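Local coordinates for secreted effector protein SopD (Salmonella typhimurium, PDB 5CPC) that is injected into host cells as a virulence effector, cooperates with SopB in membrane fission and macropinosome formation during invasion, and contributes to replication in macrophages, at residues Met190-Trp203 with Phe223-Gln235. Sequence-based numbering, arbitrary orientation.
Sequences MRPAEAPDHPLVEW and FEPTTQFCKIGYQ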
loop_
_atom_site.group_PDB
_atom_site.type_symbol
_atom_site.label_atom_id
_atom_site.label_comp_id
_atom_site.label_asym_id
_atom_site.label_seq_id
_atom_site.Cartn_x
_atom_site.Cartn_y
_atom_site.Cartn_z
ATOM N N MET A 190 7.192 0.620 -9.249
ATOM C CA MET A 190 6.766 -0.497 -10.162
ATOM C C MET A 190 6.766 -0.201 -11.623
ATOM O O MET A 190 6.998 -1.103 -12.404
ATOM C CB MET A 190 5.366 -0.847 -9.860
ATOM C CG MET A 190 5.316 -1.001 -8.449
ATOM S SD MET A 190 5.336 -2.648 -7.956
ATOM C CE MET A 190 3.576 -2.327 -7.735
ATOM N N ARG A 191 6.435 1.042 -12.006
ATOM C CA ARG A 191 6.402 1.434 -13.426
ATOM C C ARG A 191 7.096 2.770 -13.524
ATOM O O ARG A 191 6.427 3.786 -13.737
ATOM C CB ARG A 191 4.933 1.542 -13.918
ATOM C CG ARG A 191 4.080 0.235 -13.693
ATOM C CD ARG A 191 2.683 0.423 -14.235
ATOM N NE ARG A 191 1.934 -0.818 -14.130
ATOM C CZ ARG A 191 0.628 -0.882 -14.334
ATOM N NH1 ARG A 191 -0.067 0.210 -14.648
ATOM N NH2 ARG A 191 0.021 -2.050 -14.241
ATOM N N PRO A 192 8.442 2.791 -13.303
ATOM C CA PRO A 192 9.059 4.127 -13.085
ATOM C C PRO A 192 8.838 5.029 -14.305
ATOM O O PRO A 192 8.674 6.246 -14.129
ATOM C CB PRO A 192 10.571 3.826 -12.857
ATOM C CG PRO A 192 10.762 2.357 -13.254
ATOM C CD PRO A 192 9.388 1.698 -13.009
ATOM N N ALA A 193 8.757 4.455 -15.511
ATOM C CA ALA A 193 8.625 5.316 -16.661
ATOM C C ALA A 193 7.179 5.671 -17.026
ATOM O O ALA A 193 6.940 6.393 -17.984
ATOM C CB ALA A 193 9.464 4.806 -17.894
ATOM N N GLU A 194 6.217 5.189 -16.244
ATOM C CA GLU A 194 4.818 5.533 -16.521
ATOM C C GLU A 194 4.284 6.522 -15.458
ATOM O O GLU A 194 4.344 6.272 -14.254
ATOM C CB GLU A 194 3.978 4.266 -16.487
ATOM C CG GLU A 194 2.460 4.422 -16.521
ATOM C CD GLU A 194 1.793 3.047 -16.738
ATOM O OE1 GLU A 194 2.260 2.293 -17.674
ATOM O OE2 GLU A 194 0.845 2.712 -15.952
ATOM N N ALA A 195 3.756 7.635 -15.902
ATOM C CA ALA A 195 3.172 8.587 -14.975
ATOM C C ALA A 195 1.850 8.005 -14.511
ATOM O O ALA A 195 1.117 7.390 -15.342
ATOM C CB ALA A 195 2.955 9.885 -15.706
ATOM N N PRO A 196 1.534 8.152 -13.197
ATOM C CA PRO A 196 0.319 7.682 -12.560
ATOM C C PRO A 196 -0.909 8.092 -13.335
ATOM O O PRO A 196 -1.964 7.501 -13.196
ATOM C CB PRO A 196 0.308 8.461 -11.248
ATOM C CG PRO A 196 1.700 8.653 -10.955
ATOM C CD PRO A 196 2.418 8.815 -12.208
ATOM N N ASP A 197 -0.708 9.102 -14.161
ATOM C CA ASP A 197 -1.703 9.769 -14.847
ATOM C C ASP A 197 -1.894 9.201 -16.242
ATOM O O ASP A 197 -2.818 9.611 -16.960
ATOM C CB ASP A 197 -1.170 11.168 -15.040
ATOM C CG ASP A 197 -2.217 12.140 -14.921
ATOM O OD1 ASP A 197 -3.266 11.700 -14.384
ATOM O OD2 ASP A 197 -2.014 13.309 -15.328
ATOM N N HIS A 198 -0.963 8.348 -16.639
ATOM C CA HIS A 198 -0.913 7.761 -17.986
ATOM C C HIS A 198 -2.293 7.416 -18.553
ATOM O O HIS A 198 -3.092 6.765 -17.898
ATOM C CB HIS A 198 -0.013 6.547 -17.954
ATOM C CG HIS A 198 -0.019 5.729 -19.207
ATOM N ND1 HIS A 198 -0.863 4.656 -19.382
ATOM C CD2 HIS A 198 0.764 5.782 -20.312
ATOM C CE1 HIS A 198 -0.620 4.101 -20.561
ATOM N NE2 HIS A 198 0.369 4.755 -21.138
ATOM N N PRO A 199 -2.591 7.910 -19.758
ATOM C CA PRO A 199 -3.891 7.590 -20.332
ATOM C C PRO A 199 -3.910 6.171 -20.929
ATOM O O PRO A 199 -2.934 5.751 -21.593
ATOM C CB PRO A 199 -4.054 8.633 -21.454
ATOM C CG PRO A 199 -2.685 9.094 -21.782
ATOM C CD PRO A 199 -1.910 9.001 -20.482
ATOM N N LEU A 200 -5.019 5.473 -20.706
ATOM C CA LEU A 200 -5.149 4.068 -21.116
ATOM C C LEU A 200 -4.899 3.863 -22.602
ATOM O O LEU A 200 -5.228 4.709 -23.420
ATOM C CB LEU A 200 -6.509 3.489 -20.740
ATOM C CG LEU A 200 -7.749 4.190 -21.297
ATOM C CD1 LEU A 200 -8.093 3.652 -22.647
ATOM C CD2 LEU A 200 -8.912 3.952 -20.387
ATOM N N VAL A 201 -4.275 2.746 -22.932
ATOM C CA VAL A 201 -4.152 2.329 -24.299
ATOM C C VAL A 201 -5.251 1.318 -24.597
ATOM O O VAL A 201 -5.485 0.405 -23.797
ATOM C CB VAL A 201 -2.788 1.700 -24.579
ATOM C CG1 VAL A 201 -2.734 1.216 -26.063
ATOM C CG2 VAL A 201 -1.677 2.738 -24.258
ATOM N N GLU A 202 -5.899 1.492 -25.754
ATOM C CA GLU A 202 -6.983 0.596 -26.242
ATOM C C GLU A 202 -6.531 -0.871 -26.534
ATOM O O GLU A 202 -5.586 -1.132 -27.308
ATOM C CB GLU A 202 -7.733 1.255 -27.440
ATOM C CG GLU A 202 -9.198 0.881 -27.628
ATOM C CD GLU A 202 -10.163 1.323 -26.477
ATOM O OE1 GLU A 202 -11.123 0.567 -26.230
ATOM O OE2 GLU A 202 -10.034 2.400 -25.843
ATOM N N TRP A 203 -7.181 -1.798 -25.820
ATOM C CA TRP A 203 -6.970 -3.245 -25.914
ATOM C C TRP A 203 -7.024 -3.785 -27.341
ATOM O O TRP A 203 -8.037 -3.606 -28.001
ATOM C CB TRP A 203 -8.132 -3.896 -25.173
ATOM C CG TRP A 203 -8.188 -5.468 -25.275
ATOM C CD1 TRP A 203 -9.288 -6.219 -25.594
ATOM C CD2 TRP A 203 -7.118 -6.404 -25.029
ATOM N NE1 TRP A 203 -8.975 -7.558 -25.544
ATOM C CE2 TRP A 203 -7.657 -7.700 -25.187
ATOM C CE3 TRP A 203 -5.764 -6.270 -24.672
ATOM C CZ2 TRP A 203 -6.885 -8.861 -25.031
ATOM C CZ3 TRP A 203 -4.993 -7.409 -24.519
ATOM C CH2 TRP A 203 -5.561 -8.701 -24.686
ATOM N N PHE A 223 -9.605 -14.353 -17.107
ATOM C CA PHE A 223 -8.945 -13.443 -18.045
ATOM C C PHE A 223 -9.916 -12.314 -18.374
ATOM O O PHE A 223 -10.857 -12.528 -19.105
ATOM C CB PHE A 223 -8.392 -14.109 -19.339
ATOM C CG PHE A 223 -7.696 -13.116 -20.276
ATOM C CD1 PHE A 223 -6.429 -12.652 -19.989
ATOM C CD2 PHE A 223 -8.370 -12.548 -21.363
ATOM C CE1 PHE A 223 -5.819 -11.694 -20.772
ATOM C CE2 PHE A 223 -7.756 -11.577 -22.201
ATOM C CZ PHE A 223 -6.459 -11.164 -21.895
ATOM N N GLU A 224 -9.675 -11.127 -17.811
ATOM C CA GLU A 224 -10.398 -9.905 -18.146
ATOM C C GLU A 224 -9.371 -8.844 -18.605
ATOM O O GLU A 224 -8.556 -8.385 -17.792
ATOM C CB GLU A 224 -11.253 -9.385 -16.952
ATOM C CG GLU A 224 -11.743 -7.886 -17.068
ATOM C CD GLU A 224 -12.536 -7.598 -18.364
ATOM O OE1 GLU A 224 -12.226 -6.627 -19.118
ATOM O OE2 GLU A 224 -13.494 -8.340 -18.638
ATOM N N PRO A 225 -9.418 -8.444 -19.905
ATOM C CA PRO A 225 -8.330 -7.509 -20.357
ATOM C C PRO A 225 -8.267 -6.156 -19.599
ATOM O O PRO A 225 -7.184 -5.595 -19.440
ATOM C CB PRO A 225 -8.591 -7.299 -21.834
ATOM C CG PRO A 225 -9.878 -8.193 -22.193
ATOM C CD PRO A 225 -10.489 -8.657 -20.906
ATOM N N THR A 226 -9.396 -5.656 -19.116
ATOM C CA THR A 226 -9.338 -4.414 -18.405
ATOM C C THR A 226 -8.796 -4.533 -16.987
ATOM O O THR A 226 -8.587 -3.497 -16.352
ATOM C CB THR A 226 -10.697 -3.650 -18.396
ATOM O OG1 THR A 226 -11.670 -4.437 -17.723
ATOM C CG2 THR A 226 -11.203 -3.341 -19.848
ATOM N N THR A 227 -8.585 -5.743 -16.455
ATOM C CA THR A 227 -8.133 -5.836 -15.056
ATOM C C THR A 227 -6.952 -6.735 -14.892
ATOM O O THR A 227 -6.365 -6.750 -13.804
ATOM C CB THR A 227 -9.198 -6.431 -14.076
ATOM O OG1 THR A 227 -9.599 -7.718 -14.564
ATOM C CG2 THR A 227 -10.430 -5.569 -13.940
ATOM N N GLN A 228 -6.607 -7.498 -15.929
ATOM C CA GLN A 228 -5.571 -8.551 -15.798
ATOM C C GLN A 228 -4.224 -8.019 -15.338
ATOM O O GLN A 228 -3.414 -8.762 -14.805
ATOM C CB GLN A 228 -5.307 -9.217 -17.182
ATOM C CG GLN A 228 -4.805 -10.647 -17.113
ATOM C CD GLN A 228 -5.896 -11.554 -16.522
ATOM O OE1 GLN A 228 -7.074 -11.244 -16.630
ATOM N NE2 GLN A 228 -5.498 -12.673 -15.907
ATOM N N PHE A 229 -3.937 -6.749 -15.613
ATOM C CA PHE A 229 -2.592 -6.230 -15.429
ATOM C C PHE A 229 -2.408 -5.270 -14.234
ATOM O O PHE A 229 -1.302 -4.728 -14.059
ATOM C CB PHE A 229 -2.169 -5.594 -16.754
ATOM C CG PHE A 229 -2.403 -6.522 -17.921
ATOM C CD1 PHE A 229 -1.721 -7.749 -17.985
ATOM C CD2 PHE A 229 -3.411 -6.277 -18.812
ATOM C CE1 PHE A 229 -2.000 -8.650 -18.955
ATOM C CE2 PHE A 229 -3.676 -7.143 -19.823
ATOM C CZ PHE A 229 -2.966 -8.352 -19.922
ATOM N N CYS A 230 -3.464 -5.069 -13.427
ATOM C CA CYS A 230 -3.418 -4.116 -12.270
ATOM C C CYS A 230 -2.319 -4.405 -11.270
ATOM O O CYS A 230 -1.854 -3.510 -10.616
ATOM C CB CYS A 230 -4.775 -3.951 -11.567
ATOM S SG CYS A 230 -5.372 -5.520 -10.762
ATOM N N LYS A 231 -1.839 -5.630 -11.186
ATOM C CA LYS A 231 -0.724 -5.900 -10.291
ATOM C C LYS A 231 0.646 -5.962 -10.926
ATOM O O LYS A 231 1.572 -6.216 -10.228
ATOM C CB LYS A 231 -0.989 -7.186 -9.508
ATOM C CG LYS A 231 -2.193 -6.988 -8.542
ATOM C CD LYS A 231 -2.394 -8.227 -7.680
ATOM C CE LYS A 231 -3.400 -9.205 -8.342
ATOM N NZ LYS A 231 -3.412 -10.571 -7.714
ATOM N N ILE A 232 0.790 -5.720 -12.235
ATOM C CA ILE A 232 2.092 -5.893 -12.863
ATOM C C ILE A 232 2.866 -4.575 -12.992
ATOM O O ILE A 232 2.342 -3.576 -13.492
ATOM C CB ILE A 232 1.948 -6.564 -14.302
ATOM C CG1 ILE A 232 1.683 -8.045 -14.101
ATOM C CG2 ILE A 232 3.236 -6.616 -15.073
ATOM C CD1 ILE A 232 0.316 -8.264 -14.003
ATOM N N GLY A 233 4.136 -4.619 -12.624
ATOM C CA GLY A 233 5.049 -3.555 -12.917
ATOM C C GLY A 233 6.049 -3.878 -14.017
ATOM O O GLY A 233 6.183 -5.023 -14.417
ATOM N N TYR A 234 6.744 -2.847 -14.506
ATOM C CA TYR A 234 7.692 -2.981 -15.578
ATOM C C TYR A 234 8.656 -1.797 -15.619
ATOM O O TYR A 234 8.244 -0.658 -15.353
ATOM C CB TYR A 234 6.963 -3.031 -16.973
ATOM C CG TYR A 234 5.609 -2.324 -17.066
ATOM C CD1 TYR A 234 5.528 -0.969 -17.409
ATOM C CD2 TYR A 234 4.418 -3.020 -16.882
ATOM C CE1 TYR A 234 4.296 -0.343 -17.531
ATOM C CE2 TYR A 234 3.173 -2.408 -17.017
ATOM C CZ TYR A 234 3.128 -1.080 -17.354
ATOM O OH TYR A 234 1.936 -0.424 -17.503
ATOM N N GLN A 235 9.902 -2.078 -15.995
ATOM C CA GLN A 235 10.911 -1.063 -16.300
ATOM C C GLN A 235 11.838 -1.604 -17.357
ATOM O O GLN A 235 12.083 -2.790 -17.415
ATOM C CB GLN A 235 11.746 -0.623 -15.067
ATOM C CG GLN A 235 12.069 -1.692 -14.020
ATOM C CD GLN A 235 13.332 -1.345 -13.147
ATOM O OE1 GLN A 235 13.781 -0.177 -13.075
ATOM N NE2 GLN A 235 13.928 -2.386 -12.534
#
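Met190, at the C-terminal end of helix 180-190, meets the first strand of the antiparallel hairpin 232-237/240-245, and Tyr234 N donates to Met190 O at 2.7 Å. The chain leaves the helix at Arg191 and folds into a type I beta turn from Arg191 to Glu194. Next to the backbone bond, Arg191 CA makes a CA-H...O contact with Tyr234 O. The Arg191 side chain then runs extended along the strand (chi2 -178°, chi3 175°). Two of its nitrogens, NE and NH2, both donate to Ile232 O, each at 2.9 Å, and the acceptor lies in the guanidinium plane. Tyr234 lies against the same arm: Arg191 CG sits over one ring face, a CH-pi contact, while Tyr234 OH lies over one guanidinium face. The two flat groups are only 11° from parallel. Glu194 joins both partners. Its OE2 forms a salt bridge with Arg191 NH1 at 3.0 Å, and its OE1 accepts from Tyr234 OH at 2.7 Å. The bonds to Ile232 O and Glu194 OE2 probably limit the guanidinium's rotation. Asn313 O also accepts from Arg191 NH1, which brings in the C-terminal tail. Farther along, past short strand 201-202, Trp203 makes a separate apolar contact beside helix 285-298. Phe223 CZ approaches Trp203 CH2 at 3.8 Å, with the ring planes oblique. Pro225 CB lies over the indole face, 3.6 Å from the centroid of the five-membered ring of Trp203.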